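Local coordinates for protein cystalysin (Treponema denticola, PDB 1C7N) that binds pyridoxal-5'-phosphate and belongs to the class I and II aminotransferase family, with a large mixed beta sheet at its core, at residues W91-G97 with M247-K253; N104-F109 with R260-R265; L200-E204 with H216-Q220. All coordinates share one frame; numbering follows the deposited sequence.

Contact 1: residues W91-G97 with M247-K253; sequences WIINTAG and MSNIIIK. With PLP (pyridoxal-5'-phosphate), chain I.
Ile93 and Ile250 form an antiparallel hydrogen-bonded pair: Ile93 N gives to Ile250 O at 2.7 Å, and Ile250 N gives back to Ile93 O at 2.8 Å. On one flank Ile252 N meets Trp91 O over 2.9 Å in a nearly straight bond (174° at the hydrogen). On the other a side chain joins in, with Asn94 ND2 bonding Ser248 O at 2.9 Å, the acceptor lying in the amide plane. These strands are one end of the large sheet of the fold-type I PLP proteins, 92-95 being an edge strand within this chain, and their axes run 140° apart. At the pocket end Thr95 OG1 donates to Gly97 O around the inverse gamma turn centred on Ala96, and Gly97 CA lies 3.4 Å from phosphate oxygen O2P of pyridoxal-5'-phosphate. Ile92 CG1 and Ile251 CD1 pack side by side at 3.5 Å, on the face where Val75 of helix 69-83 touches Ile92. Lys253, with CG anti to the backbone N (chi1 174°) and the chain extended, runs along Trp91; its CB sits 3.6 Å above the centroid of the six-membered ring, a CH-pi contact. Lys253 NZ goes on to salt bridges with Glu224 and Asp228.

Contact 2: residues N104-F109 with R260-R265; sequences NAVREF and RFTKSR
Asn104 and Ser264 meet where helices 98-109 and 255-267, packed on the same face of the large sheet, cross steeply; the axes of the two short segments pass 9.3 Å apart at 107°. Ser264 OG donates to Asn104 OD1 over a short 2.5 Å, arriving from above the carbonyl plane. The other end of the same amide reaches the neighbouring turn: Asn104 ND2 gives to Phe261 O at 2.9 Å, the acceptor close to the amide plane. Phe261 O already takes the helical bond from Arg265 N, so it has two donors. With its CG anti to the backbone N (chi1 -170°), Asn104 also brings ND2 over the centre of the Phe261 ring, 3.2 Å above its plane, the amide standing at 79° to it. Toward the surface Glu108 OE2 forms a salt bridge with Arg260 NH1 at 2.7 Å. The carboxylate and guanidinium planes are perpendicular, and OE2 lies over the guanidinium face. Arg260 NH2 comes to 3.0 Å from Phe109 CD2, again with perpendicular planes, while Arg107 packs on Ala267 of the second subunit. The chemistry is thus graded from inside to outside: the buried Asn104 amide is bonded at both ends, which fixes its rotation, whereas the outer ion pair, holding by one oxygen without a paired, coplanar grip, is probably the more adaptable link.

Contact 3: residues L200-E204 with H216-Q220; sequences LWSDE and HTVFQ. With PLP (pyridoxal-5'-phosphate), chain I.
Ser202 and Phe219 mark the nearest approach of the two backbones, CA to CA 7.2 Å, too wide for strand pairing. Segment 200-204 is the end of inner strand 199-203 of the large sheet of the PLP-dependent aminotransferase fold, plus Glu204 just after it; 216-220 is a loop entering a 3-10 turn and runs back past it, the two directions 159° apart. Side chains bridge the gap, chiefly Glu204. Its OE2 accepts Ser202 OG at 2.8 Å through the anti lone pair and Phe219 N at 3.1 Å through the syn one. Water 1 donates to Glu204 OE2 at 2.7 Å and also to Thr217 O; water 2 donates to OE2 too and accepts from Gln220 N. Four donors thus converge on one buried oxygen. The other, Glu204 OE1, lies at the edge of the His216 ring, 3.0 Å from CE1, while His216 NE2 bonds Ser172 O. Farther down, Leu200 CD2 sits over the face of the Phe219 ring in a CH-pi contact, 4.0 Å from the centroid; Phe170 also meets this ring. Asp203, between Ser202 and Glu204, turns to the other side of the strand, where its OD1 stands 2.6 Å from N1 of pyridoxal-5'-phosphate.

Overall arrangement
From the N terminus the chain first lays down 91-97, which holds edge strand 92-95, then turns past the phosphate of pyridoxal-5'-phosphate into helix 98-109, which supplies 104-109. Segment 200-204 and loop 216-220 come next, closing contact 3 over a short local excursion. Only then does 247-253 return to pair with 91-97, and the helix after it brings 260-265 to 104-109. Contacts 1 and 2 therefore cross, strand with strand and following helix with following helix, while contact 3 nests inside both loops. They also touch: Phe261 packs on Ile252, Trp201 on Val106, and Gln220 on Trp91. Together they tie the sheet's edge, its helical cover and a central strand, with contacts 1 and 3 reaching pyridoxal-5'-phosphate.

Contact 1: residues W91-G97 with M247-K253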
loop_
_atom_site.group_PDB
_atom_site.type_symbol
_atom_site.label_atom_id
_atom_site.label_comp_id
_atom_site.label_asym_id
_atom_site.label_seq_id
_atom_site.Cartn_x
_atom_site.Cartn_y
_atom_site.Cartn_z
ATOM N N TRP A 91 16.849 0.450 11.290
ATOM C CA TRP A 91 15.890 1.246 12.066
ATOM C C TRP A 91 14.688 1.615 11.185
ATOM O O TRP A 91 13.636 2.011 11.688
ATOM C CB TRP A 91 16.525 2.560 12.521
ATOM C CG TRP A 91 17.518 2.473 13.629
ATOM C CD1 TRP A 91 18.202 1.370 14.047
ATOM C CD2 TRP A 91 17.987 3.565 14.426
ATOM N NE1 TRP A 91 19.075 1.709 15.055
ATOM C CE2 TRP A 91 18.964 3.050 15.307
ATOM C CE3 TRP A 91 17.680 4.933 14.477
ATOM C CZ2 TRP A 91 19.637 3.854 16.233
ATOM C CZ3 TRP A 91 18.350 5.737 15.400
ATOM C CH2 TRP A 91 19.319 5.191 16.266
ATOM N N ILE A 92 14.862 1.490 9.873
ATOM C CA ILE A 92 13.829 1.852 8.901
ATOM C C ILE A 92 12.760 0.802 8.616
ATOM O O ILE A 92 13.061 -0.275 8.112
ATOM C CB ILE A 92 14.468 2.222 7.542
ATOM C CG1 ILE A 92 15.528 3.306 7.735
ATOM C CG2 ILE A 92 13.396 2.725 6.569
ATOM C CD1 ILE A 92 16.367 3.543 6.496
ATOM N N ILE A 93 11.511 1.131 8.933
ATOM C CA ILE A 93 10.383 0.234 8.665
ATOM C C ILE A 93 9.478 0.955 7.660
ATOM O O ILE A 93 9.149 2.132 7.844
ATOM C CB ILE A 93 9.580 -0.084 9.947
ATOM C CG1 ILE A 93 10.493 -0.757 10.981
ATOM C CG2 ILE A 93 8.397 -0.990 9.609
ATOM C CD1 ILE A 93 11.146 -2.043 10.495
ATOM N N ASN A 94 9.071 0.250 6.609
ATOM C CA ASN A 94 8.242 0.854 5.567
ATOM C C ASN A 94 6.743 0.598 5.662
ATOM O O ASN A 94 6.300 -0.487 6.047
ATOM C CB ASN A 94 8.721 0.392 4.186
ATOM C CG ASN A 94 10.177 0.741 3.924
ATOM O OD1 ASN A 94 10.992 -0.134 3.636
ATOM N ND2 ASN A 94 10.507 2.024 4.019
ATOM N N THR A 95 5.971 1.618 5.296
ATOM C CA THR A 95 4.517 1.536 5.276
ATOM C C THR A 95 4.059 2.327 4.063
ATOM O O THR A 95 4.795 3.174 3.558
ATOM C CB THR A 95 3.875 2.158 6.530
ATOM O OG1 THR A 95 4.203 3.550 6.594
ATOM C CG2 THR A 95 4.367 1.457 7.790
ATOM N N ALA A 96 2.859 2.036 3.577
ATOM C CA ALA A 96 2.324 2.745 2.428
ATOM C C ALA A 96 1.614 3.986 2.948
ATOM O O ALA A 96 0.389 4.037 2.996
ATOM C CB ALA A 96 1.345 1.857 1.663
ATOM N N GLY A 97 2.391 4.979 3.361
ATOM C CA GLY A 97 1.798 6.199 3.871
ATOM C C GLY A 97 1.967 6.371 5.365
ATOM O O GLY A 97 2.040 5.403 6.119
ATOM N N MET A 247 4.942 5.388 -0.198
ATOM C CA MET A 247 6.133 4.809 0.420
ATOM C C MET A 247 6.612 5.700 1.557
ATOM O O MET A 247 6.936 6.867 1.346
ATOM C CB MET A 247 7.250 4.617 -0.605
ATOM C CG MET A 247 8.500 3.939 -0.041
ATOM S SD MET A 247 8.175 2.414 0.898
ATOM C CE MET A 247 7.580 1.315 -0.393
ATOM N N SER A 248 6.644 5.144 2.763
ATOM C CA SER A 248 7.062 5.896 3.939
ATOM C C SER A 248 8.240 5.232 4.648
ATOM O O SER A 248 8.424 4.014 4.574
ATOM C CB SER A 248 5.894 6.013 4.920
ATOM O OG SER A 248 4.729 6.498 4.279
ATOM N N ASN A 249 9.034 6.044 5.335
ATOM C CA ASN A 249 10.178 5.544 6.078
ATOM C C ASN A 249 9.978 5.839 7.557
ATOM O O ASN A 249 10.312 6.928 8.041
ATOM C CB ASN A 249 11.463 6.197 5.578
ATOM C CG ASN A 249 11.820 5.757 4.184
ATOM O OD1 ASN A 249 11.990 4.559 3.923
ATOM N ND2 ASN A 249 11.931 6.715 3.270
ATOM N N ILE A 250 9.410 4.867 8.266
ATOM C CA ILE A 250 9.147 5.010 9.689
ATOM C C ILE A 250 10.409 4.579 10.417
ATOM O O ILE A 250 10.857 3.436 10.274
ATOM C CB ILE A 250 7.959 4.124 10.122
ATOM C CG1 ILE A 250 6.850 4.196 9.072
ATOM C CG2 ILE A 250 7.404 4.616 11.456
ATOM C CD1 ILE A 250 6.282 5.609 8.861
ATOM N N ILE A 251 10.990 5.495 11.187
ATOM C CA ILE A 251 12.229 5.206 11.902
ATOM C C ILE A 251 11.997 4.842 13.362
ATOM O O ILE A 251 11.431 5.628 14.131
ATOM C CB ILE A 251 13.192 6.412 11.834
ATOM C CG1 ILE A 251 13.303 6.906 10.390
ATOM C CG2 ILE A 251 14.571 6.016 12.350
ATOM C CD1 ILE A 251 13.740 5.836 9.398
ATOM N N ILE A 252 12.449 3.650 13.737
ATOM C CA ILE A 252 12.293 3.147 15.102
ATOM C C ILE A 252 13.595 2.512 15.589
ATOM O O ILE A 252 13.975 1.427 15.145
ATOM C CB ILE A 252 11.174 2.091 15.173
ATOM C CG1 ILE A 252 9.911 2.633 14.496
ATOM C CG2 ILE A 252 10.873 1.742 16.623
ATOM C CD1 ILE A 252 8.800 1.615 14.391
ATOM N N LYS A 253 14.274 3.200 16.502
ATOM C CA LYS A 253 15.542 2.729 17.063
ATOM C C LYS A 253 15.435 1.478 17.938
ATOM O O LYS A 253 16.222 0.541 17.791
ATOM C CB LYS A 253 16.188 3.845 17.888
ATOM C CG LYS A 253 17.435 3.417 18.647
ATOM C CD LYS A 253 17.849 4.477 19.659
ATOM C CE LYS A 253 19.179 4.133 20.306
ATOM N NZ LYS A 253 19.499 5.020 21.462
HETATM N N1 PLP I . 1.022 13.751 8.293
HETATM C C2 PLP I . 0.775 15.123 8.088
HETATM C C2A PLP I . 0.984 16.002 9.307
HETATM C C3 PLP I . 0.451 15.525 6.718
HETATM O O3 PLP I . 0.118 16.813 6.614
HETATM C C4 PLP I . 0.451 14.557 5.685
HETATM C C4A PLP I . 0.228 14.932 4.289
HETATM C C5 PLP I . 0.767 13.137 6.039
HETATM C C6 PLP I . 1.017 12.772 7.331
HETATM C C5A PLP I . 1.117 12.223 4.868
HETATM O O4P PLP I . 0.459 11.044 4.622
HETATM P P PLP I . 1.108 10.214 3.382
HETATM O O1P PLP I . 0.064 9.233 3.099
HETATM O O2P PLP I . 2.390 9.566 3.871
HETATM O O3P PLP I . 1.361 11.101 2.242
#

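Contact 2: residues N104-F109 with R260-R265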
loop_
_atom_site.group_PDB
_atom_site.type_symbol
_atom_site.label_atom_id
_atom_site.label_comp_id
_atom_site.label_asym_id
_atom_site.label_seq_id
_atom_site.Cartn_x
_atom_site.Cartn_y
_atom_site.Cartn_z
ATOM N N ASN A 104 -1.467 2.320 12.858
ATOM C CA ASN A 104 -0.786 1.130 13.345
ATOM C C ASN A 104 -0.149 1.382 14.709
ATOM O O ASN A 104 -0.138 0.502 15.569
ATOM C CB ASN A 104 0.287 0.691 12.349
ATOM C CG ASN A 104 0.865 -0.666 12.683
ATOM O OD1 ASN A 104 0.132 -1.652 12.779
ATOM N ND2 ASN A 104 2.179 -0.728 12.869
ATOM N N ALA A 105 0.384 2.584 14.905
ATOM C CA ALA A 105 1.010 2.926 16.177
ATOM C C ALA A 105 -0.022 2.854 17.301
ATOM O O ALA A 105 0.230 2.264 18.351
ATOM C CB ALA A 105 1.616 4.319 16.109
ATOM N N VAL A 106 -1.187 3.451 17.073
ATOM C CA VAL A 106 -2.252 3.446 18.070
ATOM C C VAL A 106 -2.715 2.015 18.323
ATOM O O VAL A 106 -2.868 1.581 19.464
ATOM C CB VAL A 106 -3.454 4.285 17.596
ATOM C CG1 VAL A 106 -4.596 4.180 18.599
ATOM C CG2 VAL A 106 -3.030 5.737 17.420
ATOM N N ARG A 107 -2.923 1.282 17.239
ATOM C CA ARG A 107 -3.375 -0.097 17.313
ATOM C C ARG A 107 -2.475 -0.970 18.186
ATOM O O ARG A 107 -2.953 -1.695 19.058
ATOM C CB ARG A 107 -3.446 -0.678 15.897
ATOM C CG ARG A 107 -3.886 -2.132 15.813
ATOM C CD ARG A 107 -4.122 -2.548 14.361
ATOM N NE ARG A 107 -5.023 -1.619 13.681
ATOM C CZ ARG A 107 -4.635 -0.705 12.793
ATOM N NH1 ARG A 107 -3.353 -0.590 12.460
ATOM N NH2 ARG A 107 -5.530 0.108 12.247
ATOM N N GLU A 108 -1.170 -0.877 17.959
ATOM C CA GLU A 108 -0.201 -1.695 18.680
ATOM C C GLU A 108 0.217 -1.263 20.084
ATOM O O GLU A 108 0.309 -2.099 20.980
ATOM C CB GLU A 108 1.054 -1.864 17.813
ATOM C CG GLU A 108 2.174 -2.685 18.440
ATOM C CD GLU A 108 1.719 -4.064 18.885
ATOM O OE1 GLU A 108 0.903 -4.682 18.171
ATOM O OE2 GLU A 108 2.189 -4.534 19.941
ATOM N N PHE A 109 0.459 0.026 20.296
ATOM C CA PHE A 109 0.919 0.468 21.604
ATOM C C PHE A 109 -0.097 1.042 22.590
ATOM O O PHE A 109 0.282 1.600 23.619
ATOM C CB PHE A 109 2.095 1.430 21.419
ATOM C CG PHE A 109 3.223 0.837 20.626
ATOM C CD1 PHE A 109 3.255 0.954 19.240
ATOM C CD2 PHE A 109 4.214 0.092 21.255
ATOM C CE1 PHE A 109 4.255 0.334 18.490
ATOM C CE2 PHE A 109 5.220 -0.534 20.513
ATOM C CZ PHE A 109 5.239 -0.413 19.129
ATOM N N ARG A 260 7.459 -4.718 17.314
ATOM C CA ARG A 260 6.034 -4.722 17.643
ATOM C C ARG A 260 5.260 -3.958 16.571
ATOM O O ARG A 260 4.146 -4.334 16.197
ATOM C CB ARG A 260 5.775 -4.071 19.008
ATOM C CG ARG A 260 6.169 -4.924 20.211
ATOM C CD ARG A 260 5.051 -4.954 21.250
ATOM N NE ARG A 260 4.802 -3.661 21.876
ATOM C CZ ARG A 260 3.674 -3.346 22.506
ATOM N NH1 ARG A 260 2.692 -4.230 22.591
ATOM N NH2 ARG A 260 3.523 -2.153 23.059
ATOM N N PHE A 261 5.854 -2.870 16.092
ATOM C CA PHE A 261 5.244 -2.046 15.052
ATOM C C PHE A 261 5.148 -2.877 13.774
ATOM O O PHE A 261 4.142 -2.849 13.065
ATOM C CB PHE A 261 6.114 -0.812 14.796
ATOM C CG PHE A 261 5.564 0.116 13.753
ATOM C CD1 PHE A 261 4.641 1.101 14.092
ATOM C CD2 PHE A 261 5.970 0.005 12.427
ATOM C CE1 PHE A 261 4.134 1.964 13.121
ATOM C CE2 PHE A 261 5.468 0.861 11.451
ATOM C CZ PHE A 261 4.548 1.844 11.798
ATOM N N THR A 262 6.211 -3.623 13.495
ATOM C CA THR A 262 6.281 -4.467 12.309
ATOM C C THR A 262 5.276 -5.617 12.337
ATOM O O THR A 262 4.642 -5.923 11.323
ATOM C CB THR A 262 7.692 -5.041 12.153
ATOM O OG1 THR A 262 8.621 -3.961 12.007
ATOM C CG2 THR A 262 7.772 -5.951 10.943
ATOM N N LYS A 263 5.142 -6.265 13.490
ATOM C CA LYS A 263 4.200 -7.374 13.628
ATOM C C LYS A 263 2.797 -6.843 13.365
ATOM O O LYS A 263 2.030 -7.431 12.600
ATOM C CB LYS A 263 4.256 -7.966 15.043
ATOM C CG LYS A 263 3.907 -6.964 16.137
ATOM C CD LYS A 263 3.821 -7.572 17.535
ATOM C CE LYS A 263 2.488 -8.271 17.765
ATOM N NZ LYS A 263 2.297 -8.647 19.200
ATOM N N SER A 264 2.466 -5.725 14.003
ATOM C CA SER A 264 1.151 -5.124 13.841
ATOM C C SER A 264 0.893 -4.745 12.388
ATOM O O SER A 264 -0.183 -5.003 11.854
ATOM C CB SER A 264 1.016 -3.888 14.726
ATOM O OG SER A 264 -0.286 -3.346 14.605
ATOM N N ARG A 265 1.881 -4.129 11.748
ATOM C CA ARG A 265 1.736 -3.752 10.351
ATOM C C ARG A 265 1.490 -4.996 9.496
ATOM O O ARG A 265 0.670 -4.977 8.577
ATOM C CB ARG A 265 2.992 -3.024 9.855
ATOM C CG ARG A 265 3.106 -2.970 8.342
ATOM C CD ARG A 265 4.103 -4.006 7.850
ATOM N NE ARG A 265 5.352 -3.361 7.489
ATOM C CZ ARG A 265 6.480 -3.992 7.182
ATOM N NH1 ARG A 265 6.548 -5.317 7.196
ATOM N NH2 ARG A 265 7.544 -3.286 6.844
#

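Contact 3: residues L200-E204 with H216-Q220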
loop_
_atom_site.group_PDB
_atom_site.type_symbol
_atom_site.label_atom_id
_atom_site.label_comp_id
_atom_site.label_asym_id
_atom_site.label_seq_id
_atom_site.Cartn_x
_atom_site.Cartn_y
_atom_site.Cartn_z
ATOM N N LEU A 200 6.774 8.540 22.365
ATOM C CA LEU A 200 6.767 9.694 21.468
ATOM C C LEU A 200 6.586 9.279 20.012
ATOM O O LEU A 200 7.412 8.549 19.461
ATOM C CB LEU A 200 8.062 10.507 21.592
ATOM C CG LEU A 200 8.171 11.665 20.587
ATOM C CD1 LEU A 200 7.093 12.708 20.879
ATOM C CD2 LEU A 200 9.544 12.295 20.660
ATOM N N TRP A 201 5.500 9.742 19.401
ATOM C CA TRP A 201 5.218 9.454 17.999
ATOM C C TRP A 201 5.326 10.798 17.283
ATOM O O TRP A 201 4.388 11.593 17.303
ATOM C CB TRP A 201 3.804 8.888 17.822
ATOM C CG TRP A 201 3.491 7.687 18.675
ATOM C CD1 TRP A 201 4.383 6.825 19.255
ATOM C CD2 TRP A 201 2.187 7.206 19.025
ATOM N NE1 TRP A 201 3.714 5.841 19.943
ATOM C CE2 TRP A 201 2.366 6.051 19.820
ATOM C CE3 TRP A 201 0.883 7.641 18.744
ATOM C CZ2 TRP A 201 1.293 5.327 20.337
ATOM C CZ3 TRP A 201 -0.185 6.923 19.258
ATOM C CH2 TRP A 201 0.026 5.776 20.046
ATOM N N SER A 202 6.472 11.044 16.659
ATOM C CA SER A 202 6.723 12.305 15.970
ATOM C C SER A 202 6.554 12.246 14.454
ATOM O O SER A 202 7.330 11.582 13.753
ATOM C CB SER A 202 8.129 12.796 16.312
ATOM O OG SER A 202 8.328 14.121 15.863
ATOM N N ASP A 203 5.533 12.944 13.958
ATOM C CA ASP A 203 5.245 12.997 12.527
ATOM C C ASP A 203 5.998 14.188 11.946
ATOM O O ASP A 203 5.622 15.345 12.157
ATOM C CB ASP A 203 3.734 13.145 12.297
ATOM C CG ASP A 203 3.348 13.150 10.821
ATOM O OD1 ASP A 203 2.134 13.017 10.522
ATOM O OD2 ASP A 203 4.241 13.298 9.956
ATOM N N GLU A 204 7.074 13.899 11.223
ATOM C CA GLU A 204 7.892 14.949 10.637
ATOM C C GLU A 204 7.914 14.833 9.113
ATOM O O GLU A 204 8.947 15.053 8.473
ATOM C CB GLU A 204 9.314 14.868 11.215
ATOM C CG GLU A 204 9.323 14.573 12.726
ATOM C CD GLU A 204 10.646 14.874 13.416
ATOM O OE1 GLU A 204 11.687 14.969 12.732
ATOM O OE2 GLU A 204 10.645 15.003 14.659
ATOM N N HIS A 216 14.876 22.949 11.111
ATOM C CA HIS A 216 14.151 21.831 11.696
ATOM C C HIS A 216 15.098 20.958 12.513
ATOM O O HIS A 216 16.244 20.725 12.126
ATOM C CB HIS A 216 13.491 20.977 10.610
ATOM C CG HIS A 216 12.751 19.787 11.145
ATOM N ND1 HIS A 216 13.370 18.589 11.432
ATOM C CD2 HIS A 216 11.450 19.628 11.489
ATOM C CE1 HIS A 216 12.484 17.745 11.930
ATOM N NE2 HIS A 216 11.311 18.351 11.975
ATOM N N THR A 217 14.609 20.490 13.652
ATOM C CA THR A 217 15.382 19.619 14.524
ATOM C C THR A 217 14.618 18.310 14.671
ATOM O O THR A 217 13.499 18.298 15.183
ATOM C CB THR A 217 15.550 20.232 15.929
ATOM O OG1 THR A 217 16.276 21.465 15.835
ATOM C CG2 THR A 217 16.300 19.265 16.841
ATOM N N VAL A 218 15.204 17.213 14.202
ATOM C CA VAL A 218 14.554 15.914 14.336
ATOM C C VAL A 218 14.467 15.675 15.838
ATOM O O VAL A 218 15.486 15.602 16.532
ATOM C CB VAL A 218 15.382 14.794 13.668
ATOM C CG1 VAL A 218 14.788 13.442 14.002
ATOM C CG2 VAL A 218 15.403 14.998 12.161
ATOM N N PHE A 219 13.243 15.567 16.336
ATOM C CA PHE A 219 13.003 15.387 17.761
ATOM C C PHE A 219 13.856 14.330 18.463
ATOM O O PHE A 219 14.516 14.632 19.459
ATOM C CB PHE A 219 11.519 15.100 17.996
ATOM C CG PHE A 219 10.991 15.639 19.300
ATOM C CD1 PHE A 219 9.621 15.759 19.504
ATOM C CD2 PHE A 219 11.858 16.029 20.320
ATOM C CE1 PHE A 219 9.117 16.263 20.704
ATOM C CE2 PHE A 219 11.365 16.534 21.526
ATOM C CZ PHE A 219 9.994 16.651 21.718
ATOM N N GLN A 220 13.859 13.101 17.952
ATOM C CA GLN A 220 14.628 12.037 18.594
ATOM C C GLN A 220 16.141 12.149 18.435
ATOM O O GLN A 220 16.885 11.316 18.950
ATOM C CB GLN A 220 14.166 10.667 18.091
ATOM C CG GLN A 220 14.529 10.359 16.649
ATOM C CD GLN A 220 14.252 8.910 16.297
ATOM O OE1 GLN A 220 13.102 8.513 16.091
ATOM N NE2 GLN A 220 15.306 8.103 16.249
HETATM N N1 PLP I . 1.022 13.751 8.293
HETATM C C2 PLP I . 0.775 15.123 8.088
HETATM C C2A PLP I . 0.984 16.002 9.307
HETATM C C3 PLP I . 0.451 15.525 6.718
HETATM O O3 PLP I . 0.118 16.813 6.614
HETATM C C4 PLP I . 0.451 14.557 5.685
HETATM C C4A PLP I . 0.228 14.932 4.289
HETATM C C5 PLP I . 0.767 13.137 6.039
HETATM C C6 PLP I . 1.017 12.772 7.331
HETATM C C5A PLP I . 1.117 12.223 4.868
HETATM O O4P PLP I . 0.459 11.044 4.622
HETATM P P PLP I . 1.108 10.214 3.382
HETATM O O1P PLP I . 0.064 9.233 3.099
HETATM O O2P PLP I . 2.390 9.566 3.871
HETATM O O3P PLP I . 1.361 11.101 2.242
HETATM O O HOH W 1 10.839 17.584 15.391
HETATM O O HOH W 2 11.717 12.539 15.980
#